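PDB 5SV6: extracellular solute-binding protein, family 3 from Methylophaga aminisulfidivorans MP, which is of unknown function but has a periplasmic binding protein-like architecture and probably serves the methanol dehydrogenase system. Local coordinates for residues E55-S59 with P217-Y222; V106-K112 with F251-V257; T119-Y123 with I268-L272; Y123-G127 with G287-L291. One frame throughout, in Å; residues are numbered along the deposited sequence.

Contact 1: E55-S59 with P217-Y222; sequences EMPYS and PEAARY
The ring of Tyr222 meets Pro57 at its edge, CE2 lying 3.9 Å from Pro57 CD, while Arg221 CG stands above the centre of one face. The guanidinium of Arg221 carries on one face the terminal methyl of selenomethionine Met56, whose CE is 3.4 Å from Arg221 NH1. The ring of Tyr58 has Glu218 OE2 at its edge, close to its own plane, with the carboxylate turned 77° from the ring.

Tyr58 OH donates a hydrogen bond of 2.7 Å to Glu218 OE2, arriving on the anti side and 28° out of the carboxylate plane. Glu218 CG also comes within 3.4 Å of Tyr58 CE1, so the carboxylate stem packs against the ring. Between these side chains sits Pro57, preceded by a cis peptide bond: its CG is 3.5 Å from Glu218 O, and its CB touches Arg221 NE at 3.6 Å. A compact ring suits a place against the helix carbonyls Pro217 O and Glu218 O. Met56 reaches the guanidinium because its chain bends at both chi2 and chi3, bringing CE to Arg221.

The loop between strands 54-55 and 59-60 thus meets helix 216-224, and Pro197 of helix 197-206 also touches Pro57 and Glu218. A classic beta bulge sets Tyr58 and Ser59 opposite Glu55 where these strands pair. Arg221 already has a salt bridge with Glu286, and Met56 gives its guanidinium apolar cover. Glu55 OE2 lies 5.5 Å from Glu218 OE2; the like charges would probably raise the proton affinity of both, an effect the phenol's hydrogen bond may offset at Glu218.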
loop_
_atom_site.group_PDB
_atom_site.type_symbol
_atom_site.label_atom_id
_atom_site.label_comp_id
_atom_site.label_asym_id
_atom_site.label_seq_id
_atom_site.Cartn_x
_atom_site.Cartn_y
_atom_site.Cartn_z
ATOM N N GLU A 55 11.113 -1.673 3.612
ATOM C CA GLU A 55 9.686 -1.866 3.355
ATOM C C GLU A 55 9.385 -1.882 1.856
ATOM O O GLU A 55 8.682 -1.021 1.339
ATOM C CB GLU A 55 8.825 -0.826 4.087
ATOM C CG GLU A 55 7.323 -1.046 3.892
ATOM C CD GLU A 55 6.513 -1.006 5.165
ATOM O OE1 GLU A 55 7.099 -1.102 6.268
ATOM O OE2 GLU A 55 5.272 -0.887 5.048
HETATM N N MSE A 56 9.950 -2.862 1.163
HETATM C CA MSE A 56 9.681 -3.040 -0.250
HETATM C C MSE A 56 8.213 -3.426 -0.400
HETATM O O MSE A 56 7.639 -4.044 0.503
HETATM C CB MSE A 56 10.614 -4.109 -0.836
HETATM C CG MSE A 56 12.061 -3.669 -0.893
HETATM SE SE MSE A 56 12.280 -2.071 -1.994
HETATM C CE MSE A 56 12.421 -2.877 -3.769
ATOM N N PRO A 57 7.592 -3.062 -1.532
ATOM C CA PRO A 57 8.244 -2.421 -2.687
ATOM C C PRO A 57 8.288 -0.891 -2.595
ATOM O O PRO A 57 8.764 -0.252 -3.528
ATOM C CB PRO A 57 7.365 -2.866 -3.862
ATOM C CG PRO A 57 5.972 -2.938 -3.254
ATOM C CD PRO A 57 6.171 -3.366 -1.798
ATOM N N TYR A 58 7.812 -0.324 -1.489
ATOM C CA TYR A 58 7.807 1.124 -1.322
ATOM C C TYR A 58 9.201 1.721 -1.234
ATOM O O TYR A 58 9.499 2.709 -1.909
ATOM C CB TYR A 58 7.043 1.541 -0.055
ATOM C CG TYR A 58 5.597 1.094 0.039
ATOM C CD1 TYR A 58 5.250 -0.049 0.745
ATOM C CD2 TYR A 58 4.580 1.840 -0.528
ATOM C CE1 TYR A 58 3.935 -0.444 0.867
ATOM C CE2 TYR A 58 3.255 1.446 -0.418
ATOM C CZ TYR A 58 2.944 0.304 0.275
ATOM O OH TYR A 58 1.624 -0.077 0.392
ATOM N N SER A 59 10.047 1.135 -0.385
ATOM C CA SER A 59 11.262 1.804 0.053
ATOM C C SER A 59 12.247 0.829 0.685
ATOM O O SER A 59 11.843 -0.095 1.374
ATOM C CB SER A 59 10.909 2.880 1.098
ATOM O OG SER A 59 12.074 3.499 1.632
ATOM N N PRO A 217 -0.673 -1.343 -4.922
ATOM C CA PRO A 217 0.723 -0.893 -5.023
ATOM C C PRO A 217 1.739 -1.785 -4.284
ATOM O O PRO A 217 2.896 -1.864 -4.712
ATOM C CB PRO A 217 0.673 0.516 -4.416
ATOM C CG PRO A 217 -0.702 0.992 -4.763
ATOM C CD PRO A 217 -1.580 -0.230 -4.576
ATOM N N GLU A 218 1.307 -2.444 -3.213
ATOM C CA GLU A 218 2.156 -3.366 -2.443
ATOM C C GLU A 218 2.428 -4.665 -3.183
ATOM O O GLU A 218 3.450 -5.310 -2.961
ATOM C CB GLU A 218 1.456 -3.752 -1.143
ATOM C CG GLU A 218 1.991 -3.097 0.062
ATOM C CD GLU A 218 1.019 -3.152 1.217
ATOM O OE1 GLU A 218 0.319 -4.186 1.379
ATOM O OE2 GLU A 218 0.946 -2.145 1.945
ATOM N N ALA A 219 1.479 -5.077 -4.018
ATOM C CA ALA A 219 1.531 -6.401 -4.620
ATOM C C ALA A 219 2.026 -6.391 -6.057
ATOM O O ALA A 219 2.520 -7.403 -6.536
ATOM C CB ALA A 219 0.169 -7.075 -4.550
ATOM N N ALA A 220 1.901 -5.244 -6.720
ATOM C CA ALA A 220 1.990 -5.170 -8.185
ATOM C C ALA A 220 3.236 -5.784 -8.814
ATOM O O ALA A 220 3.124 -6.565 -9.755
ATOM C CB ALA A 220 1.801 -3.726 -8.671
ATOM N N ARG A 221 4.416 -5.442 -8.301
ATOM C CA ARG A 221 5.639 -5.953 -8.903
ATOM C C ARG A 221 5.745 -7.470 -8.748
ATOM O O ARG A 221 6.267 -8.158 -9.632
ATOM C CB ARG A 221 6.888 -5.244 -8.351
ATOM C CG ARG A 221 7.258 -5.560 -6.906
ATOM C CD ARG A 221 8.740 -5.241 -6.665
ATOM N NE ARG A 221 9.055 -3.835 -6.927
ATOM C CZ ARG A 221 10.289 -3.339 -6.952
ATOM N NH1 ARG A 221 11.330 -4.137 -6.759
ATOM N NH2 ARG A 221 10.487 -2.045 -7.177
ATOM N N TYR A 222 5.211 -7.991 -7.643
ATOM C CA TYR A 222 5.297 -9.418 -7.344
ATOM C C TYR A 222 4.288 -10.240 -8.143
ATOM O O TYR A 222 4.532 -11.409 -8.462
ATOM C CB TYR A 222 5.150 -9.659 -5.837
ATOM C CG TYR A 222 6.073 -8.766 -5.030
ATOM C CD1 TYR A 222 7.442 -8.991 -5.013
ATOM C CD2 TYR A 222 5.576 -7.683 -4.310
ATOM C CE1 TYR A 222 8.308 -8.157 -4.291
ATOM C CE2 TYR A 222 6.433 -6.844 -3.571
ATOM C CZ TYR A 222 7.799 -7.100 -3.573
ATOM O OH TYR A 222 8.663 -6.296 -2.865
#

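Contact 2: V106-K112 with F251-V257; sequences VVMGVDK and FEQSIAV
Gln253 and Asp111, a non-hydrogen-bonded pair of two neighbouring antiparallel strands, bring their side-chain ends together, lying next to one another and pointing the same way. From its backbone Gln253 first sets CB 4.0 Å from Val110 O. The chain then bends at chi2 (-65°), which folds the amide back along the neighbouring strand, and CD lies 3.9 Å from the same Val110 O. At the tip the two amide atoms divide the work. NE2 gives a hydrogen bond to Asp111 OD1, 2.9 Å long and nearly straight at 164°; the acceptor lies close to the amide plane, although the carboxylate is turned 86° from it. OE1 accepts from a water that also donates to Asp111 OD1, closing a small polar ring. A glutamine suits this spot because it can give and take at once. The other carboxylate oxygen, Asp111 OD2, comes 3.6 Å from Phe251 CD1.

Backbone bonds tie Val107 to Ala256 and Val110 to Ser254 in both directions, with a beta bulge between these pairs that shifts the register by one. Lys112 N adds a further bond to Glu252 O. Apolar side chains pack beside these bonds: Val110 CG2 lies 3.7 Å from Ala256 CB, and CE of selenomethionine Met108 is 3.6 Å from Ile255 CD1.

Strand 47-52 flanks strand 106-111, and strand 118-133 borders strand 247-257, where the backbone O of Ser120 is hydrogen-bonded to Ser254 OG. Helix 262-274 packs Ile268 against Val106, Ile255 and Val257, whereas helix 66-77 receives Met108 through Leu70 and Ala71.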
loop_
_atom_site.group_PDB
_atom_site.type_symbol
_atom_site.label_atom_id
_atom_site.label_comp_id
_atom_site.label_asym_id
_atom_site.label_seq_id
_atom_site.Cartn_x
_atom_site.Cartn_y
_atom_site.Cartn_z
ATOM N N VAL A 106 8.978 15.348 5.037
ATOM C CA VAL A 106 8.102 14.822 3.994
ATOM C C VAL A 106 7.896 13.328 4.168
ATOM O O VAL A 106 8.854 12.597 4.403
ATOM C CB VAL A 106 8.710 15.084 2.598
ATOM C CG1 VAL A 106 7.940 14.339 1.517
ATOM C CG2 VAL A 106 8.748 16.582 2.308
ATOM N N VAL A 107 6.641 12.890 4.086
ATOM C CA VAL A 107 6.332 11.470 3.958
ATOM C C VAL A 107 5.710 11.211 2.590
ATOM O O VAL A 107 4.764 11.891 2.188
ATOM C CB VAL A 107 5.428 10.970 5.101
ATOM C CG1 VAL A 107 4.905 9.567 4.801
ATOM C CG2 VAL A 107 6.225 10.962 6.407
HETATM N N MSE A 108 6.238 10.224 1.872
HETATM C CA MSE A 108 5.912 10.079 0.446
HETATM C C MSE A 108 4.488 9.621 0.116
HETATM O O MSE A 108 3.940 10.013 -0.909
HETATM C CB MSE A 108 6.926 9.169 -0.264
HETATM C CG MSE A 108 8.335 9.758 -0.353
HETATM SE SE MSE A 108 8.387 11.524 -1.217
HETATM C CE MSE A 108 7.651 11.080 -2.978
ATOM N N GLY A 109 3.897 8.785 0.961
ATOM C CA GLY A 109 2.568 8.287 0.685
ATOM C C GLY A 109 1.681 8.069 1.902
ATOM O O GLY A 109 1.963 7.211 2.743
ATOM N N VAL A 110 0.611 8.855 1.995
ATOM C CA VAL A 110 -0.446 8.621 2.978
ATOM C C VAL A 110 -1.783 8.799 2.260
ATOM O O VAL A 110 -1.822 9.336 1.145
ATOM C CB VAL A 110 -0.373 9.588 4.192
ATOM C CG1 VAL A 110 0.972 9.462 4.930
ATOM C CG2 VAL A 110 -0.644 11.028 3.765
ATOM N N ASP A 111 -2.876 8.343 2.871
ATOM C CA ASP A 111 -4.195 8.604 2.291
ATOM C C ASP A 111 -4.433 10.111 2.243
ATOM O O ASP A 111 -4.084 10.825 3.184
ATOM C CB ASP A 111 -5.318 7.976 3.119
ATOM C CG ASP A 111 -5.324 6.453 3.076
ATOM O OD1 ASP A 111 -4.603 5.855 2.250
ATOM O OD2 ASP A 111 -6.075 5.852 3.880
ATOM N N LYS A 112 -5.019 10.594 1.152
ATOM C CA LYS A 112 -5.430 11.996 1.074
ATOM C C LYS A 112 -6.307 12.343 2.278
ATOM O O LYS A 112 -7.170 11.567 2.653
ATOM C CB LYS A 112 -6.218 12.239 -0.214
ATOM C CG LYS A 112 -6.800 13.646 -0.319
ATOM C CD LYS A 112 -5.705 14.711 -0.231
ATOM C CE LYS A 112 -6.305 16.107 -0.088
ATOM N NZ LYS A 112 -5.271 17.182 -0.022
ATOM N N PHE A 251 -8.297 4.278 -2.666
ATOM C CA PHE A 251 -7.809 5.417 -1.881
ATOM C C PHE A 251 -6.880 6.330 -2.680
ATOM O O PHE A 251 -5.947 5.856 -3.339
ATOM C CB PHE A 251 -7.066 4.920 -0.632
ATOM C CG PHE A 251 -7.945 4.154 0.328
ATOM C CD1 PHE A 251 -8.519 4.796 1.421
ATOM C CD2 PHE A 251 -8.216 2.810 0.121
ATOM C CE1 PHE A 251 -9.352 4.106 2.291
ATOM C CE2 PHE A 251 -9.049 2.106 0.990
ATOM C CZ PHE A 251 -9.616 2.756 2.079
ATOM N N GLU A 252 -7.125 7.636 -2.595
ATOM C CA GLU A 252 -6.220 8.622 -3.174
ATOM C C GLU A 252 -4.984 8.732 -2.286
ATOM O O GLU A 252 -5.090 8.740 -1.057
ATOM C CB GLU A 252 -6.901 9.989 -3.307
ATOM C CG GLU A 252 -7.996 10.029 -4.370
ATOM C CD GLU A 252 -8.696 11.377 -4.432
ATOM O OE1 GLU A 252 -8.596 12.157 -3.460
ATOM O OE2 GLU A 252 -9.326 11.668 -5.464
ATOM N N GLN A 253 -3.814 8.815 -2.907
ATOM C CA GLN A 253 -2.565 8.915 -2.152
ATOM C C GLN A 253 -1.898 10.283 -2.312
ATOM O O GLN A 253 -1.842 10.825 -3.414
ATOM C CB GLN A 253 -1.604 7.805 -2.580
ATOM C CG GLN A 253 -2.180 6.406 -2.373
ATOM C CD GLN A 253 -2.404 6.097 -0.908
ATOM O OE1 GLN A 253 -1.451 5.997 -0.139
ATOM N NE2 GLN A 253 -3.671 5.974 -0.509
ATOM N N SER A 254 -1.368 10.817 -1.215
ATOM C CA SER A 254 -0.754 12.147 -1.209
ATOM C C SER A 254 0.589 12.161 -0.493
ATOM O O SER A 254 0.887 11.272 0.301
ATOM C CB SER A 254 -1.660 13.149 -0.492
ATOM O OG SER A 254 -2.917 13.293 -1.130
ATOM N N ILE A 255 1.389 13.185 -0.772
ATOM C CA ILE A 255 2.569 13.493 0.044
ATOM C C ILE A 255 2.071 14.103 1.346
ATOM O O ILE A 255 1.082 14.832 1.327
ATOM C CB ILE A 255 3.454 14.556 -0.652
ATOM C CG1 ILE A 255 3.853 14.122 -2.068
ATOM C CG2 ILE A 255 4.673 14.877 0.187
ATOM C CD1 ILE A 255 4.703 12.883 -2.127
ATOM N N ALA A 256 2.747 13.834 2.467
ATOM C CA ALA A 256 2.374 14.451 3.741
ATOM C C ALA A 256 3.499 15.313 4.290
ATOM O O ALA A 256 4.677 14.944 4.202
ATOM C CB ALA A 256 1.995 13.386 4.770
ATOM N N VAL A 257 3.132 16.464 4.851
ATOM C CA VAL A 257 4.059 17.281 5.636
ATOM C C VAL A 257 3.337 17.657 6.932
ATOM O O VAL A 257 2.132 17.452 7.039
ATOM C CB VAL A 257 4.465 18.571 4.880
ATOM C CG1 VAL A 257 5.006 18.237 3.493
ATOM C CG2 VAL A 257 3.276 19.516 4.753
HETATM O O HOH W 1 -1.725 5.272 2.406
#

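Contact 3: T119-Y123 with I268-L272; sequences TSDPY and INTAL
Ser120 and Asn269 bring their CA atoms within 5.9 Å where an irregular piece of chain, 119-123, passes a turn of helix 262-274. Asn269 carries the polar side of the contact. Its OD1 accepts the backbone N-H of Asp121 at 2.8 Å, with the donor tilted 31° from the plane of the side-chain carbonyl. Its ND2 gives to a water that in turn donates to Thr119 O. Asp121 lies across the amide at about a right angle, yet the carboxylate and amide planes are only 3° apart and stacked, with Asp121 OD2 3.5 Å from Asn269 CG. A second water bridges Asp121 OD2 and Asn269 O, giving the exposed carboxylate a polar link to the helix backbone.

Deeper in, Leu272 supplies the apolar half: CD1 touches Ser120 OG at 3.4 Å, and CD2 is 4.2 Å from Tyr123 CB. With chi1 at 72°, Ser120 OG sits between its own N and carbonyl carbon, and there it donates to Asp121 O at 2.7 Å while accepting from Ile255 N. Tyr123 sends its hydroxyl away to Met108 O.

Putting a leucine at Asn269 would probably leave Asp121 N without its acceptor, break the water link to Thr119 O and take away the flat amide on which the carboxylate stacks.

Here the amide of Asn269 links helix 262-274 to the backbone of 119-123. The arrangement fits the alpha/beta lobes of periplasmic binding proteins, in which helices pack beside a central sheet.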
loop_
_atom_site.group_PDB
_atom_site.type_symbol
_atom_site.label_atom_id
_atom_site.label_comp_id
_atom_site.label_asym_id
_atom_site.label_seq_id
_atom_site.Cartn_x
_atom_site.Cartn_y
_atom_site.Cartn_z
ATOM N N THR A 119 -1.924 17.250 3.613
ATOM C CA THR A 119 -1.703 16.354 2.486
ATOM C C THR A 119 -1.734 17.126 1.167
ATOM O O THR A 119 -2.514 18.060 0.994
ATOM C CB THR A 119 -2.734 15.202 2.428
ATOM O OG1 THR A 119 -4.048 15.733 2.613
ATOM C CG2 THR A 119 -2.456 14.174 3.516
ATOM N N SER A 120 -0.880 16.715 0.245
ATOM C CA SER A 120 -0.787 17.352 -1.054
ATOM C C SER A 120 -2.012 16.988 -1.883
ATOM O O SER A 120 -2.806 16.119 -1.489
ATOM C CB SER A 120 0.458 16.830 -1.772
ATOM O OG SER A 120 0.246 15.488 -2.189
ATOM N N ASP A 121 -2.162 17.638 -3.033
ATOM C CA ASP A 121 -3.038 17.112 -4.074
ATOM C C ASP A 121 -2.651 15.648 -4.275
ATOM O O ASP A 121 -1.457 15.308 -4.285
ATOM C CB ASP A 121 -2.846 17.865 -5.403
ATOM C CG ASP A 121 -3.161 19.348 -5.298
ATOM O OD1 ASP A 121 -4.010 19.722 -4.469
ATOM O OD2 ASP A 121 -2.543 20.151 -6.038
ATOM N N PRO A 122 -3.650 14.764 -4.413
ATOM C CA PRO A 122 -3.346 13.342 -4.642
ATOM C C PRO A 122 -2.530 13.166 -5.923
ATOM O O PRO A 122 -2.845 13.818 -6.919
ATOM C CB PRO A 122 -4.725 12.703 -4.824
ATOM C CG PRO A 122 -5.703 13.678 -4.249
ATOM C CD PRO A 122 -5.095 15.046 -4.418
ATOM N N TYR A 123 -1.494 12.329 -5.904
ATOM C CA TYR A 123 -0.721 12.117 -7.125
ATOM C C TYR A 123 -1.027 10.771 -7.779
ATOM O O TYR A 123 -0.578 10.502 -8.890
ATOM C CB TYR A 123 0.789 12.355 -6.917
ATOM C CG TYR A 123 1.469 11.436 -5.912
ATOM C CD1 TYR A 123 1.518 11.756 -4.556
ATOM C CD2 TYR A 123 2.098 10.278 -6.331
ATOM C CE1 TYR A 123 2.149 10.917 -3.642
ATOM C CE2 TYR A 123 2.738 9.445 -5.441
ATOM C CZ TYR A 123 2.761 9.759 -4.100
ATOM O OH TYR A 123 3.402 8.905 -3.231
ATOM N N ILE A 268 5.408 21.664 -2.956
ATOM C CA ILE A 268 5.178 20.276 -3.293
ATOM C C ILE A 268 4.059 20.129 -4.323
ATOM O O ILE A 268 4.214 19.428 -5.313
ATOM C CB ILE A 268 4.900 19.445 -2.015
ATOM C CG1 ILE A 268 6.207 19.304 -1.225
ATOM C CG2 ILE A 268 4.330 18.083 -2.387
ATOM C CD1 ILE A 268 6.066 18.724 0.171
ATOM N N ASN A 269 2.942 20.808 -4.103
ATOM C CA ASN A 269 1.836 20.740 -5.040
ATOM C C ASN A 269 2.239 21.231 -6.431
ATOM O O ASN A 269 1.842 20.665 -7.445
ATOM C CB ASN A 269 0.635 21.528 -4.511
ATOM C CG ASN A 269 -0.165 20.740 -3.490
ATOM O OD1 ASN A 269 -0.076 19.507 -3.445
ATOM N ND2 ASN A 269 -0.954 21.438 -2.673
ATOM N N THR A 270 3.044 22.282 -6.460
ATOM C CA THR A 270 3.521 22.824 -7.720
ATOM C C THR A 270 4.397 21.797 -8.417
ATOM O O THR A 270 4.259 21.571 -9.615
ATOM C CB THR A 270 4.299 24.133 -7.480
ATOM O OG1 THR A 270 3.375 25.141 -7.069
ATOM C CG2 THR A 270 5.024 24.612 -8.746
ATOM N N ALA A 271 5.287 21.159 -7.656
ATOM C CA ALA A 271 6.212 20.199 -8.231
ATOM C C ALA A 271 5.470 18.961 -8.735
ATOM O O ALA A 271 5.783 18.441 -9.802
ATOM C CB ALA A 271 7.285 19.807 -7.224
ATOM N N LEU A 272 4.499 18.489 -7.955
ATOM C CA LEU A 272 3.696 17.315 -8.326
ATOM C C LEU A 272 3.008 17.506 -9.667
ATOM O O LEU A 272 2.998 16.617 -10.512
ATOM C CB LEU A 272 2.631 17.026 -7.260
ATOM C CG LEU A 272 3.153 16.447 -5.949
ATOM C CD1 LEU A 272 2.024 16.240 -4.943
ATOM C CD2 LEU A 272 3.856 15.141 -6.249
HETATM O O HOH W 2 -2.839 20.222 -0.605
HETATM O O HOH W 3 -0.411 18.976 -7.506
#

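Contact 4: Y123-G127 with G287-L291; sequences YYKSG and GIPLL
Ser126 OG and Leu291 N are the two donors that bind the C-terminal tail to strand 118-133. The hydroxyl gives to Pro289 O at 2.8 Å, lying in the plane of that carbonyl; it is placed there by chi1 of -165°, which sets OG opposite the backbone N. Leu291 N gives to Lys125 O, also at 2.8 Å, with the donor tilted 33° from the carbonyl plane. The same oxygen receives a CA-H...O contact from Leu290 CA at 3.6 Å. Lys125 NZ finds its charge partner beyond the tail, in a salt bridge to Glu237, while its extended stem passes Leu291 CB.

Apolar groups pack alongside: Leu290 CD2 rests 3.8 Å from Tyr124 CB, Ile288 CG2 lies 4.3 Å from Tyr124 CE1, and Leu291 CD1 is 3.7 Å from Ser126 C. An alanine at Ser126 is likely to leave Pro289 O without its hydroxyl donor.

Gly287, with positive phi, closes helix 276-286 in a Schellman motif and starts the tail on this path. Proline has no N-H, and its O is met by the serine hydroxyl, as Leu291 N is by Lys125 O; the chain end is therefore docked through specific bonds as well as packing.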
loop_
_atom_site.group_PDB
_atom_site.type_symbol
_atom_site.label_atom_id
_atom_site.label_comp_id
_atom_site.label_asym_id
_atom_site.label_seq_id
_atom_site.Cartn_x
_atom_site.Cartn_y
_atom_site.Cartn_z
ATOM N N TYR A 123 -1.494 12.329 -5.904
ATOM C CA TYR A 123 -0.721 12.117 -7.125
ATOM C C TYR A 123 -1.027 10.771 -7.779
ATOM O O TYR A 123 -0.578 10.502 -8.890
ATOM C CB TYR A 123 0.789 12.355 -6.917
ATOM C CG TYR A 123 1.469 11.436 -5.912
ATOM C CD1 TYR A 123 1.518 11.756 -4.556
ATOM C CD2 TYR A 123 2.098 10.278 -6.331
ATOM C CE1 TYR A 123 2.149 10.917 -3.642
ATOM C CE2 TYR A 123 2.738 9.445 -5.441
ATOM C CZ TYR A 123 2.761 9.759 -4.100
ATOM O OH TYR A 123 3.402 8.905 -3.231
ATOM N N TYR A 124 -1.788 9.931 -7.079
ATOM C CA TYR A 124 -2.466 8.796 -7.722
ATOM C C TYR A 124 -3.586 8.229 -6.877
ATOM O O TYR A 124 -3.734 8.564 -5.711
ATOM C CB TYR A 124 -1.500 7.668 -8.127
ATOM C CG TYR A 124 -0.818 6.897 -6.997
ATOM C CD1 TYR A 124 -1.102 5.550 -6.774
ATOM C CD2 TYR A 124 0.138 7.499 -6.193
ATOM C CE1 TYR A 124 -0.469 4.837 -5.758
ATOM C CE2 TYR A 124 0.784 6.798 -5.184
ATOM C CZ TYR A 124 0.479 5.466 -4.972
ATOM O OH TYR A 124 1.133 4.772 -3.972
ATOM N N LYS A 125 -4.348 7.333 -7.481
ATOM C CA LYS A 125 -5.384 6.605 -6.768
ATOM C C LYS A 125 -5.256 5.131 -7.145
ATOM O O LYS A 125 -5.074 4.782 -8.318
ATOM C CB LYS A 125 -6.761 7.161 -7.156
ATOM C CG LYS A 125 -7.965 6.571 -6.388
ATOM C CD LYS A 125 -9.266 7.183 -6.934
ATOM C CE LYS A 125 -10.495 6.636 -6.224
ATOM N NZ LYS A 125 -11.728 7.330 -6.673
ATOM N N SER A 126 -5.317 4.255 -6.152
ATOM C CA SER A 126 -5.314 2.828 -6.454
ATOM C C SER A 126 -6.286 2.126 -5.522
ATOM O O SER A 126 -7.042 2.777 -4.814
ATOM C CB SER A 126 -3.901 2.246 -6.346
ATOM O OG SER A 126 -3.842 0.977 -6.971
ATOM N N GLY A 127 -6.300 0.803 -5.552
ATOM C CA GLY A 127 -7.226 0.072 -4.708
ATOM C C GLY A 127 -6.698 -1.268 -4.253
ATOM O O GLY A 127 -5.687 -1.757 -4.762
ATOM N N GLY A 287 3.799 -1.343 -12.151
ATOM C CA GLY A 287 2.697 -2.259 -12.399
ATOM C C GLY A 287 1.445 -1.906 -11.614
ATOM O O GLY A 287 0.509 -2.705 -11.496
ATOM N N ILE A 288 1.428 -0.696 -11.072
ATOM C CA ILE A 288 0.349 -0.242 -10.202
ATOM C C ILE A 288 -0.857 0.182 -11.023
ATOM O O ILE A 288 -0.714 0.981 -11.949
ATOM C CB ILE A 288 0.812 0.974 -9.361
ATOM C CG1 ILE A 288 1.966 0.578 -8.432
ATOM C CG2 ILE A 288 -0.359 1.583 -8.576
ATOM C CD1 ILE A 288 2.516 1.730 -7.626
ATOM N N PRO A 289 -2.045 -0.370 -10.703
ATOM C CA PRO A 289 -3.294 0.055 -11.341
ATOM C C PRO A 289 -3.656 1.460 -10.887
ATOM O O PRO A 289 -3.718 1.746 -9.690
ATOM C CB PRO A 289 -4.331 -0.957 -10.829
ATOM C CG PRO A 289 -3.550 -2.096 -10.295
ATOM C CD PRO A 289 -2.248 -1.523 -9.809
ATOM N N LEU A 290 -3.885 2.333 -11.857
ATOM C CA LEU A 290 -4.134 3.738 -11.595
ATOM C C LEU A 290 -5.586 4.065 -11.874
ATOM O O LEU A 290 -6.082 3.816 -12.971
ATOM C CB LEU A 290 -3.225 4.592 -12.474
ATOM C CG LEU A 290 -1.742 4.439 -12.137
ATOM C CD1 LEU A 290 -0.882 5.276 -13.065
ATOM C CD2 LEU A 290 -1.517 4.812 -10.677
ATOM N N LEU A 291 -6.263 4.611 -10.873
ATOM C CA LEU A 291 -7.689 4.860 -10.962
ATOM C C LEU A 291 -8.006 6.349 -11.078
ATOM O O LEU A 291 -9.173 6.717 -11.248
ATOM C CB LEU A 291 -8.394 4.276 -9.737
ATOM C CG LEU A 291 -8.415 2.749 -9.746
ATOM C CD1 LEU A 291 -8.666 2.198 -8.357
ATOM C CD2 LEU A 291 -9.492 2.301 -10.721
#

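Contacts 3 and 4 share Tyr123 on strand 118-133, their centres about 15 Å apart. Contacts 2 and 3 have centres about 9 Å apart, and strand 247-257 of contact 2 neighbours 118-133 in the same mixed sheet. Contacts 1 and 3 have centres about 22 Å apart, but contact 1 touches contact 4, where Pro217 and Ala220 of helix 216-224 pack on Ile288 and Gly287. Along the chain the first segments come in the order 55-59, 106-112, 119-123, 123-127; their partners are distant, at 217-222, 251-257, 268-272 and 287-291. Early and late sequence are thus interleaved, consistent with the two-lobed fold of periplasmic binding proteins, whose chain returns to its first lobe.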